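Side-chain contact in transcriptional regulator (Actinomyces oris, PDB 5V8C), which probably acts as a LytR-Cps2A-Psr family phosphotransferase that mediates glycosylation of a protein anchored to the bacterial cell wall: residues Pro137-Tyr142 against Gly175-Met180. Numbering follows the deposited sequence.
Sequences PVRDAY and GRWVTM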
ATOM      1  N   PRO A 137      22.956  -3.539  -8.164  1.00 76.21           N
ATOM      2  CA  PRO A 137      23.249  -2.543  -7.120  1.00 75.22           C
ATOM      3  C   PRO A 137      22.471  -1.247  -7.351  1.00 80.44           C
ATOM      4  O   PRO A 137      22.381  -0.779  -8.485  1.00 82.02           O
ATOM      5  CB  PRO A 137      24.758  -2.333  -7.246  1.00 77.38           C
ATOM      6  CG  PRO A 137      25.259  -3.568  -7.915  1.00 81.74           C
ATOM      7  CD  PRO A 137      24.189  -3.963  -8.857  1.00 77.36           C
ATOM      8  N   VAL A 138      21.810  -0.744  -6.302  1.00 75.84           N
ATOM      9  CA  VAL A 138      21.007   0.481  -6.333  1.00 74.22           C
ATOM     10  C   VAL A 138      21.481   1.401  -5.236  1.00 79.86           C
ATOM     11  O   VAL A 138      21.819   0.935  -4.157  1.00 79.54           O
ATOM     12  CB  VAL A 138      19.484   0.242  -6.119  1.00 75.99           C
ATOM     13  CG1 VAL A 138      18.649   0.919  -7.196  1.00 74.84           C
ATOM     14  CG2 VAL A 138      19.123  -1.231  -5.937  1.00 75.28           C
ATOM     15  N   ARG A 139      21.336   2.702  -5.442  1.00 79.86           N
ATOM     16  CA  ARG A 139      21.605   3.693  -4.402  1.00 81.81           C
ATOM     17  C   ARG A 139      20.652   4.875  -4.545  1.00 89.92           C
ATOM     18  O   ARG A 139      20.037   5.063  -5.603  1.00 89.76           O
ATOM     19  CB  ARG A 139      23.082   4.149  -4.377  1.00 80.87           C
ATOM     20  CG  ARG A 139      23.549   4.764  -5.681  1.00 92.61           C
ATOM     21  CD  ARG A 139      24.493   5.921  -5.477  1.00105.59           C
ATOM     22  NE  ARG A 139      25.813   5.469  -5.046  1.00116.17           N
ATOM     23  CZ  ARG A 139      26.943   6.123  -5.294  1.00125.12           C
ATOM     24  NH1 ARG A 139      26.926   7.255  -5.993  1.00 93.34           N
ATOM     25  NH2 ARG A 139      28.102   5.640  -4.860  1.00114.37           N
ATOM     26  N   ASP A 140      20.519   5.651  -3.473  1.00 88.83           N
ATOM     27  CA  ASP A 140      19.689   6.846  -3.430  1.00 89.86           C
ATOM     28  C   ASP A 140      20.208   7.720  -2.307  1.00 97.07           C
ATOM     29  O   ASP A 140      20.170   7.314  -1.145  1.00 96.73           O
ATOM     30  CB  ASP A 140      18.207   6.480  -3.200  1.00 91.08           C
ATOM     31  CG  ASP A 140      17.220   7.566  -3.578  1.00102.95           C
ATOM     32  OD1 ASP A 140      17.377   8.711  -3.093  1.00105.30           O
ATOM     33  OD2 ASP A 140      16.265   7.264  -4.318  1.00108.76           O
ATOM     34  N   ALA A 141      20.750   8.893  -2.660  1.00 97.41           N
ATOM     35  CA  ALA A 141      21.289   9.857  -1.699  1.00 99.11           C
ATOM     36  C   ALA A 141      20.176  10.418  -0.804  1.00104.87           C
ATOM     37  O   ALA A 141      20.381  10.597   0.401  1.00105.06           O
ATOM     38  CB  ALA A 141      21.981  10.986  -2.441  1.00100.78           C
ATOM     39  N   TYR A 142      18.986  10.655  -1.399  1.00101.62           N
ATOM     40  CA  TYR A 142      17.813  11.199  -0.713  1.00101.31           C
ATOM     41  C   TYR A 142      17.254  10.260   0.362  1.00103.40           C
ATOM     42  O   TYR A 142      17.162  10.671   1.518  1.00105.06           O
ATOM     43  CB  TYR A 142      16.725  11.617  -1.722  1.00101.94           C
ATOM     44  N   GLY A 175      29.811   1.859 -16.052  1.00 88.83           N
ATOM     45  CA  GLY A 175      30.691   2.150 -14.919  1.00 88.55           C
ATOM     46  C   GLY A 175      30.415   3.442 -14.170  1.00 89.00           C
ATOM     47  O   GLY A 175      31.311   3.976 -13.510  1.00 87.96           O
ATOM     48  N   ARG A 176      29.180   3.958 -14.263  1.00 83.87           N
ATOM     49  CA  ARG A 176      28.809   5.239 -13.666  1.00 83.03           C
ATOM     50  C   ARG A 176      27.465   5.204 -12.983  1.00 87.35           C
ATOM     51  O   ARG A 176      26.529   4.578 -13.472  1.00 88.33           O
ATOM     52  CB  ARG A 176      28.811   6.357 -14.740  1.00 82.92           C
ATOM     53  CG  ARG A 176      30.194   6.894 -15.104  1.00 89.57           C
ATOM     54  CD  ARG A 176      30.095   8.037 -16.101  1.00112.39           C
ATOM     55  NE  ARG A 176      30.875   7.780 -17.313  1.00132.80           N
ATOM     56  CZ  ARG A 176      30.380   7.239 -18.423  1.00145.26           C
ATOM     57  NH1 ARG A 176      29.097   6.902 -18.491  1.00133.96           N
ATOM     58  NH2 ARG A 176      31.164   7.030 -19.473  1.00124.11           N
ATOM     59  N   TRP A 177      27.340   5.939 -11.890  1.00 85.48           N
ATOM     60  CA  TRP A 177      26.068   6.079 -11.190  1.00 84.93           C
ATOM     61  C   TRP A 177      25.181   7.043 -11.983  1.00 93.82           C
ATOM     62  O   TRP A 177      25.521   8.218 -12.169  1.00 95.23           O
ATOM     63  CB  TRP A 177      26.281   6.530  -9.741  1.00 82.36           C
ATOM     64  CG  TRP A 177      26.892   5.459  -8.886  1.00 82.81           C
ATOM     65  CD1 TRP A 177      28.154   5.438  -8.365  1.00 86.39           C
ATOM     66  CD2 TRP A 177      26.274   4.224  -8.493  1.00 81.75           C
ATOM     67  NE1 TRP A 177      28.347   4.284  -7.638  1.00 85.40           N
ATOM     68  CE2 TRP A 177      27.199   3.535  -7.677  1.00 85.54           C
ATOM     69  CE3 TRP A 177      25.021   3.636  -8.747  1.00 81.23           C
ATOM     70  CZ2 TRP A 177      26.910   2.291  -7.112  1.00 84.06           C
ATOM     71  CZ3 TRP A 177      24.741   2.401  -8.192  1.00 82.00           C
ATOM     72  CH2 TRP A 177      25.673   1.747  -7.376  1.00 83.26           C
ATOM     73  N   VAL A 178      24.091   6.506 -12.529  1.00 91.10           N
ATOM     74  CA  VAL A 178      23.214   7.222 -13.433  1.00 91.70           C
ATOM     75  C   VAL A 178      21.751   7.227 -12.962  1.00 98.87           C
ATOM     76  O   VAL A 178      21.223   6.208 -12.512  1.00 97.32           O
ATOM     77  CB  VAL A 178      23.412   6.647 -14.864  1.00 95.15           C
ATOM     78  CG1 VAL A 178      22.125   6.099 -15.467  1.00 94.41           C
ATOM     79  CG2 VAL A 178      24.072   7.665 -15.779  1.00 95.89           C
ATOM     80  N   THR A 179      21.120   8.401 -13.043  1.00 99.45           N
ATOM     81  CA  THR A 179      19.707   8.582 -12.732  1.00100.34           C
ATOM     82  C   THR A 179      18.878   8.299 -13.990  1.00108.93           C
ATOM     83  O   THR A 179      19.369   8.430 -15.116  1.00108.81           O
ATOM     84  CB  THR A 179      19.430   9.997 -12.196  1.00106.10           C
ATOM     85  OG1 THR A 179      20.126  10.958 -12.993  1.00108.47           O
ATOM     86  CG2 THR A 179      19.798  10.151 -10.726  1.00102.36           C
ATOM     87  N   MET A 180      17.622   7.917 -13.792  1.00108.87           N
ATOM     88  CA  MET A 180      16.708   7.620 -14.889  1.00110.94           C
ATOM     89  C   MET A 180      15.485   8.557 -14.862  1.00116.06           C
ATOM     90  O   MET A 180      15.360   9.384 -13.950  1.00115.35           O
ATOM     91  CB  MET A 180      16.312   6.127 -14.877  1.00113.44           C
ATOM     92  CG  MET A 180      16.204   5.517 -13.479  1.00116.89           C
ATOM     93  SD  MET A 180      15.864   3.739 -13.549  1.00121.78           S
ATOM     94  CE  MET A 180      16.117   3.285 -11.849  1.00117.18           C
TER
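Arg139 lays its guanidinium flat on the indole of Trp177, a clear instance of how a cationic side chain can bridge strands that are not direct neighbours in a sheet. The two planes are only 14° apart, and CZ of Arg139 stands 3.3 Å from the centroid of the five-membered ring of Trp177, nearly straight above it, which makes this a cation-pi stack. Arg139 NH2 approaches Trp177 NE1 to 3.1 Å, but both are donors, so the pairing is one of faces and charge and no hydrogen bond joins them. The aliphatic part of the arginine shares the same face: its CG sits 3.8 Å from the centroid of the six-membered ring of Trp177 as a CH-pi contact. With CG held between the backbone N and the carbonyl carbon (chi1 59°) and bends at chi2 and chi3, the chain runs across the indole from the benzene ring to the pyrrole ring. Pro137 adds a smaller apolar touch, CB to Trp177 CH2 at 4.2 Å, while its carbonyl O lies at the indole edge, 4.0 Å from Trp177 CZ3. A weak, long ion pair to Glu170 gives Arg139 NH1 a second partner. The strands 138-140 and 176-178 flank strand 170-173, to which Arg139 and Val178 are bonded through their backbones, and Trp177 also rests on Glu170 and Leu172. The cation-pi pair thus spans strand 170-173 at the protein surface, joining edge strand 176-178 to strand 138-140 in the small four-stranded antiparallel sheet of this LytR-Cps2A-Psr protein, separate from its larger mixed sheet.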